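Local coordinates for protein purine nucleoside phosphorylase (Anopheles gambiae, PDB 2P4S) that catalyses the phosphate-dependent cleavage of the glycosidic bond of inosine, guanosine and their 2'-deoxy forms, releasing free purine bases for salvage, at residues Asn200-Ile214 against Ala322-Tyr334. Numbering follows the deposited sequence.
Sequences NAAGGANPKYRVGDI and AFSLITNMCTMSY. With DIH (7-[[(3R,4R)-3-(hydroxymethyl)-4-oxidanyl-pyrrolidin-1-ium-1-yl]methyl]-3,5-dihydropyrrolo[3,2-d]pyrimidin-4-one), chain F; PO4 (phosphate ion), chain D.
Ala202 is held on both its polar backbone atoms by strand 322-327: its N donates to Leu325 O (2.8 Å) and its O accepts from Thr327 N. Asn200 N to Phe323 O and Leu325 N to Asn200 O carry this parallel pairing two residues back; past the corner at Asn328, Gly204 N to Asn328 O and Cys330 N to Gly204 O take it on, the last donor standing well above the carbonyl plane. The other edge of strand 322-327 is taken by the returning chain, where the Arg210-Asp213 type II turn sets Gly212 N on Ile326 O (2.7 Å) and Asp213 O on Ile326 N. In the mixed sheet of the PNP fold, strand 319-329 lies between 195-204 (parallel) and 214-221 (antiparallel); phosphate and nucleoside sites gather around the C-terminal halves of the parallel pair. Ala201 N donates to O1 of the phosphate ion (2.8 Å), which Ser118, Arg169 and Ser305 also bind. Asn328 reads the purine-like base with its whole amide: OD1 accepts from inhibitor N7 (2.8 Å), ND2 donates to inhibitor O6 (2.9 Å). Thr327 OG1 donates to the same OD1 (2.8 Å) in the amide plane. On the face carrying Ala202 and Ser324, Ile326 CD1 meets Tyr209 CD2 (3.9 Å), the side chains crossing at about a right angle, while Met329, bent at chi2 (-44°) and chi3 (-72°), brings its CE methyl against Tyr209 O (3.2 Å). Arg210 N-H reaches Asp213 OD2 from above the carboxylate plane; OD2 also salt-bridges Arg273.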
loop_
_atom_site.group_PDB
_atom_site.type_symbol
_atom_site.label_atom_id
_atom_site.label_comp_id
_atom_site.label_asym_id
_atom_site.label_seq_id
_atom_site.Cartn_x
_atom_site.Cartn_y
_atom_site.Cartn_z
ATOM N N ASN A 200 -20.839 0.193 8.669
ATOM C CA ASN A 200 -19.790 -0.655 9.216
ATOM C C ASN A 200 -19.635 -0.337 10.687
ATOM O O ASN A 200 -20.242 0.642 11.172
ATOM C CB ASN A 200 -18.472 -0.453 8.435
ATOM C CG ASN A 200 -17.996 0.975 8.468
ATOM O OD1 ASN A 200 -17.769 1.551 9.536
ATOM N ND2 ASN A 200 -17.851 1.564 7.309
ATOM N N ALA A 201 -18.856 -1.167 11.389
ATOM C CA ALA A 201 -18.268 -0.798 12.667
ATOM C C ALA A 201 -16.902 -0.102 12.461
ATOM O O ALA A 201 -16.207 -0.370 11.478
ATOM C CB ALA A 201 -18.096 -2.059 13.558
ATOM N N ALA A 202 -16.504 0.775 13.386
ATOM C CA ALA A 202 -15.154 1.391 13.328
ATOM C C ALA A 202 -14.610 1.754 14.704
ATOM O O ALA A 202 -15.375 1.892 15.699
ATOM C CB ALA A 202 -15.112 2.631 12.399
ATOM N N GLY A 203 -13.285 1.883 14.745
ATOM C CA GLY A 203 -12.596 2.394 15.934
ATOM C C GLY A 203 -12.631 3.910 15.834
ATOM O O GLY A 203 -12.394 4.467 14.749
ATOM N N GLY A 204 -12.945 4.577 16.947
ATOM C CA GLY A 204 -12.930 6.059 16.978
ATOM C C GLY A 204 -11.489 6.538 17.150
ATOM O O GLY A 204 -10.894 6.332 18.223
ATOM N N ALA A 205 -10.909 7.110 16.089
ATOM C CA ALA A 205 -9.555 7.697 16.173
ATOM C C ALA A 205 -9.657 9.141 16.667
ATOM O O ALA A 205 -8.738 9.666 17.260
ATOM C CB ALA A 205 -8.812 7.625 14.807
ATOM N N ASN A 206 -10.786 9.775 16.400
ATOM C CA ASN A 206 -11.077 11.106 16.917
ATOM C C ASN A 206 -11.398 11.009 18.441
ATOM O O ASN A 206 -12.364 10.375 18.844
ATOM C CB ASN A 206 -12.219 11.723 16.104
ATOM C CG ASN A 206 -12.471 13.174 16.460
ATOM O OD1 ASN A 206 -12.473 13.556 17.630
ATOM N ND2 ASN A 206 -12.700 13.981 15.456
ATOM N N PRO A 207 -10.547 11.599 19.307
ATOM C CA PRO A 207 -10.811 11.389 20.761
ATOM C C PRO A 207 -12.077 12.056 21.358
ATOM O O PRO A 207 -12.368 11.832 22.530
ATOM C CB PRO A 207 -9.537 11.912 21.448
ATOM C CG PRO A 207 -8.898 12.848 20.474
ATOM C CD PRO A 207 -9.315 12.381 19.058
ATOM N N LYS A 208 -12.827 12.825 20.561
ATOM C CA LYS A 208 -14.078 13.426 21.040
ATOM C C LYS A 208 -15.251 12.519 20.795
ATOM O O LYS A 208 -16.300 12.708 21.416
ATOM C CB LYS A 208 -14.270 14.845 20.484
ATOM C CG LYS A 208 -13.072 15.674 21.007
ATOM C CD LYS A 208 -13.309 17.156 21.150
ATOM C CE LYS A 208 -12.839 17.982 19.933
ATOM N NZ LYS A 208 -12.832 19.452 20.304
ATOM N N TYR A 209 -15.050 11.509 19.937
ATOM C CA TYR A 209 -16.070 10.467 19.718
ATOM C C TYR A 209 -16.256 9.600 20.974
ATOM O O TYR A 209 -15.376 9.519 21.821
ATOM C CB TYR A 209 -15.720 9.592 18.518
ATOM C CG TYR A 209 -15.753 10.280 17.184
ATOM C CD1 TYR A 209 -15.907 11.684 17.069
ATOM C CD2 TYR A 209 -15.607 9.525 15.998
ATOM C CE1 TYR A 209 -15.917 12.305 15.809
ATOM C CE2 TYR A 209 -15.639 10.117 14.774
ATOM C CZ TYR A 209 -15.784 11.502 14.672
ATOM O OH TYR A 209 -15.785 12.050 13.425
ATOM N N ARG A 210 -17.426 8.972 21.083
ATOM C CA ARG A 210 -17.757 8.056 22.160
ATOM C C ARG A 210 -18.252 6.724 21.567
ATOM O O ARG A 210 -18.856 6.687 20.486
ATOM C CB ARG A 210 -18.839 8.672 23.085
ATOM C CG ARG A 210 -18.352 9.929 23.827
ATOM C CD ARG A 210 -19.510 10.602 24.582
ATOM N NE ARG A 210 -19.129 11.865 25.244
ATOM C CZ ARG A 210 -18.459 11.926 26.398
ATOM N NH1 ARG A 210 -18.082 10.799 27.019
ATOM N NH2 ARG A 210 -18.150 13.110 26.939
ATOM N N VAL A 211 -18.003 5.632 22.280
ATOM C CA VAL A 211 -18.495 4.322 21.868
ATOM C C VAL A 211 -20.007 4.406 21.742
ATOM O O VAL A 211 -20.685 4.924 22.651
ATOM C CB VAL A 211 -18.117 3.217 22.922
ATOM C CG1 VAL A 211 -18.904 1.915 22.666
ATOM C CG2 VAL A 211 -16.582 2.975 22.933
ATOM N N GLY A 212 -20.549 3.890 20.639
ATOM C CA GLY A 212 -21.988 3.971 20.433
ATOM C C GLY A 212 -22.404 5.148 19.551
ATOM O O GLY A 212 -23.542 5.203 19.110
ATOM N N ASP A 213 -21.499 6.091 19.282
ATOM C CA ASP A 213 -21.792 7.172 18.332
ATOM C C ASP A 213 -21.903 6.581 16.955
ATOM O O ASP A 213 -21.275 5.539 16.641
ATOM C CB ASP A 213 -20.631 8.208 18.299
ATOM C CG ASP A 213 -20.566 9.106 19.562
ATOM O OD1 ASP A 213 -21.433 9.001 20.471
ATOM O OD2 ASP A 213 -19.616 9.915 19.664
ATOM N N ILE A 214 -22.671 7.271 16.103
ATOM C CA ILE A 214 -22.700 7.010 14.681
ATOM C C ILE A 214 -21.972 8.160 14.000
ATOM O O ILE A 214 -22.357 9.330 14.151
ATOM C CB ILE A 214 -24.148 6.922 14.211
ATOM C CG1 ILE A 214 -24.822 5.691 14.842
ATOM C CG2 ILE A 214 -24.275 6.977 12.676
ATOM C CD1 ILE A 214 -26.341 5.704 14.665
ATOM N N ALA A 322 -23.316 6.477 3.789
ATOM C CA ALA A 322 -22.614 5.522 4.640
ATOM C C ALA A 322 -22.357 6.064 6.038
ATOM O O ALA A 322 -22.171 7.263 6.208
ATOM C CB ALA A 322 -21.279 5.111 3.982
ATOM N N PHE A 323 -22.350 5.174 7.029
ATOM C CA PHE A 323 -21.941 5.520 8.387
ATOM C C PHE A 323 -21.179 4.412 9.088
ATOM O O PHE A 323 -21.331 3.244 8.751
ATOM C CB PHE A 323 -23.119 5.960 9.260
ATOM C CG PHE A 323 -24.179 4.921 9.451
ATOM C CD1 PHE A 323 -24.105 4.019 10.508
ATOM C CD2 PHE A 323 -25.290 4.880 8.617
ATOM C CE1 PHE A 323 -25.087 3.100 10.721
ATOM C CE2 PHE A 323 -26.286 3.942 8.830
ATOM C CZ PHE A 323 -26.186 3.061 9.895
ATOM N N SER A 324 -20.390 4.827 10.085
ATOM C CA SER A 324 -19.695 3.949 11.012
ATOM C C SER A 324 -20.382 4.029 12.389
ATOM O O SER A 324 -20.586 5.137 12.934
ATOM C CB SER A 324 -18.246 4.422 11.195
ATOM O OG SER A 324 -17.455 4.353 10.024
ATOM N N LEU A 325 -20.708 2.866 12.964
ATOM C CA LEU A 325 -20.949 2.780 14.395
ATOM C C LEU A 325 -19.567 2.670 15.077
ATOM O O LEU A 325 -18.791 1.751 14.768
ATOM C CB LEU A 325 -21.804 1.547 14.725
ATOM C CG LEU A 325 -22.199 1.329 16.190
ATOM C CD1 LEU A 325 -23.116 2.454 16.749
ATOM C CD2 LEU A 325 -22.901 -0.022 16.286
ATOM N N ILE A 326 -19.280 3.609 16.001
ATOM C CA ILE A 326 -18.035 3.632 16.738
ATOM C C ILE A 326 -18.157 2.590 17.840
ATOM O O ILE A 326 -18.937 2.744 18.753
ATOM C CB ILE A 326 -17.772 5.056 17.345
ATOM C CG1 ILE A 326 -17.743 6.122 16.241
ATOM C CG2 ILE A 326 -16.529 5.065 18.238
ATOM C CD1 ILE A 326 -16.639 5.909 15.118
ATOM N N THR A 327 -17.387 1.500 17.756
ATOM C CA THR A 327 -17.659 0.320 18.592
ATOM C C THR A 327 -16.628 0.230 19.694
ATOM O O THR A 327 -16.726 -0.588 20.588
ATOM C CB THR A 327 -17.664 -0.976 17.748
ATOM O OG1 THR A 327 -16.507 -0.996 16.889
ATOM C CG2 THR A 327 -18.911 -1.024 16.885
ATOM N N ASN A 328 -15.636 1.101 19.620
ATOM C CA ASN A 328 -14.503 1.068 20.493
ATOM C C ASN A 328 -13.695 2.273 20.140
ATOM O O ASN A 328 -13.723 2.738 18.985
ATOM C CB ASN A 328 -13.637 -0.206 20.323
ATOM C CG ASN A 328 -13.112 -0.385 18.889
ATOM O OD1 ASN A 328 -13.900 -0.677 17.942
ATOM N ND2 ASN A 328 -11.787 -0.229 18.718
ATOM N N MET A 329 -12.977 2.771 21.139
ATOM C CA MET A 329 -12.062 3.869 20.944
ATOM C C MET A 329 -10.740 3.257 20.524
ATOM O O MET A 329 -10.369 2.194 21.018
ATOM C CB MET A 329 -11.928 4.718 22.247
ATOM C CG MET A 329 -13.210 5.510 22.636
ATOM S SD MET A 329 -14.005 6.349 21.218
ATOM C CE MET A 329 -12.856 7.692 20.897
ATOM N N CYS A 330 -10.061 3.887 19.571
ATOM C CA CYS A 330 -8.712 3.457 19.203
ATOM C C CYS A 330 -7.786 3.716 20.404
ATOM O O CYS A 330 -7.965 4.710 21.129
ATOM C CB CYS A 330 -8.214 4.256 18.009
ATOM S SG CYS A 330 -9.064 3.865 16.511
ATOM N N THR A 331 -6.797 2.843 20.592
ATOM C CA THR A 331 -5.795 3.039 21.631
ATOM C C THR A 331 -4.871 4.225 21.332
ATOM O O THR A 331 -4.150 4.248 20.327
ATOM C CB THR A 331 -4.943 1.769 21.876
ATOM O OG1 THR A 331 -5.808 0.623 21.968
ATOM C CG2 THR A 331 -4.127 1.912 23.210
ATOM N N MET A 332 -4.851 5.184 22.245
ATOM C CA MET A 332 -4.126 6.415 21.950
ATOM C C MET A 332 -2.883 6.712 22.816
ATOM O O MET A 332 -2.232 7.735 22.668
ATOM C CB MET A 332 -5.136 7.555 21.915
ATOM C CG MET A 332 -5.951 7.465 20.605
ATOM S SD MET A 332 -7.292 8.492 20.932
ATOM C CE MET A 332 -8.746 7.807 20.056
ATOM N N SER A 333 -2.518 5.746 23.644
ATOM C CA SER A 333 -1.476 5.918 24.609
ATOM C C SER A 333 -0.862 4.560 24.960
ATOM O O SER A 333 -1.573 3.558 24.972
ATOM C CB SER A 333 -2.093 6.581 25.847
ATOM O OG SER A 333 -1.451 6.156 27.016
ATOM N N TYR A 334 0.439 4.547 25.261
ATOM C CA TYR A 334 1.156 3.341 25.700
ATOM C C TYR A 334 0.773 2.944 27.120
ATOM O O TYR A 334 1.064 1.824 27.562
ATOM C CB TYR A 334 2.684 3.506 25.555
ATOM C CG TYR A 334 3.078 3.688 24.124
ATOM C CD1 TYR A 334 3.005 2.630 23.252
ATOM C CD2 TYR A 334 3.471 4.945 23.620
ATOM C CE1 TYR A 334 3.319 2.780 21.924
ATOM C CE2 TYR A 334 3.782 5.096 22.280
ATOM C CZ TYR A 334 3.716 3.998 21.444
ATOM O OH TYR A 334 4.001 4.085 20.101
HETATM O "O5'" DIH F . -13.881 -6.739 15.182
HETATM C "C5'" DIH F . -13.151 -6.797 13.940
HETATM C "C4'" DIH F . -14.130 -6.440 12.849
HETATM C "C6'" DIH F . -14.830 -5.091 13.134
HETATM C "C3'" DIH F . -13.407 -6.297 11.527
HETATM O "O3'" DIH F . -14.285 -6.737 10.489
HETATM C "C2'" DIH F . -13.225 -4.798 11.376
HETATM N "N1'" DIH F . -14.506 -4.263 11.938
HETATM C C10 DIH F . -14.432 -2.802 12.087
HETATM C C9 DIH F . -13.683 -2.233 13.273
HETATM C C8 DIH F . -14.246 -1.967 14.550
HETATM N N7 DIH F . -13.278 -1.429 15.343
HETATM C C5 DIH F . -12.116 -1.335 14.644
HETATM C C6 DIH F . -10.761 -0.789 14.941
HETATM O O6 DIH F . -10.456 -0.297 16.104
HETATM N N1 DIH F . -9.874 -0.855 13.926
HETATM C C2 DIH F . -10.161 -1.378 12.695
HETATM N N3 DIH F . -11.379 -1.847 12.381
HETATM C C4 DIH F . -12.357 -1.822 13.349
HETATM P P PO4 D . -17.272 -4.282 9.324
HETATM O O1 PO4 D . -18.357 -3.599 10.094
HETATM O O2 PO4 D . -17.930 -5.245 8.334
HETATM O O3 PO4 D . -16.426 -3.353 8.535
HETATM O O4 PO4 D . -16.401 -5.004 10.308
#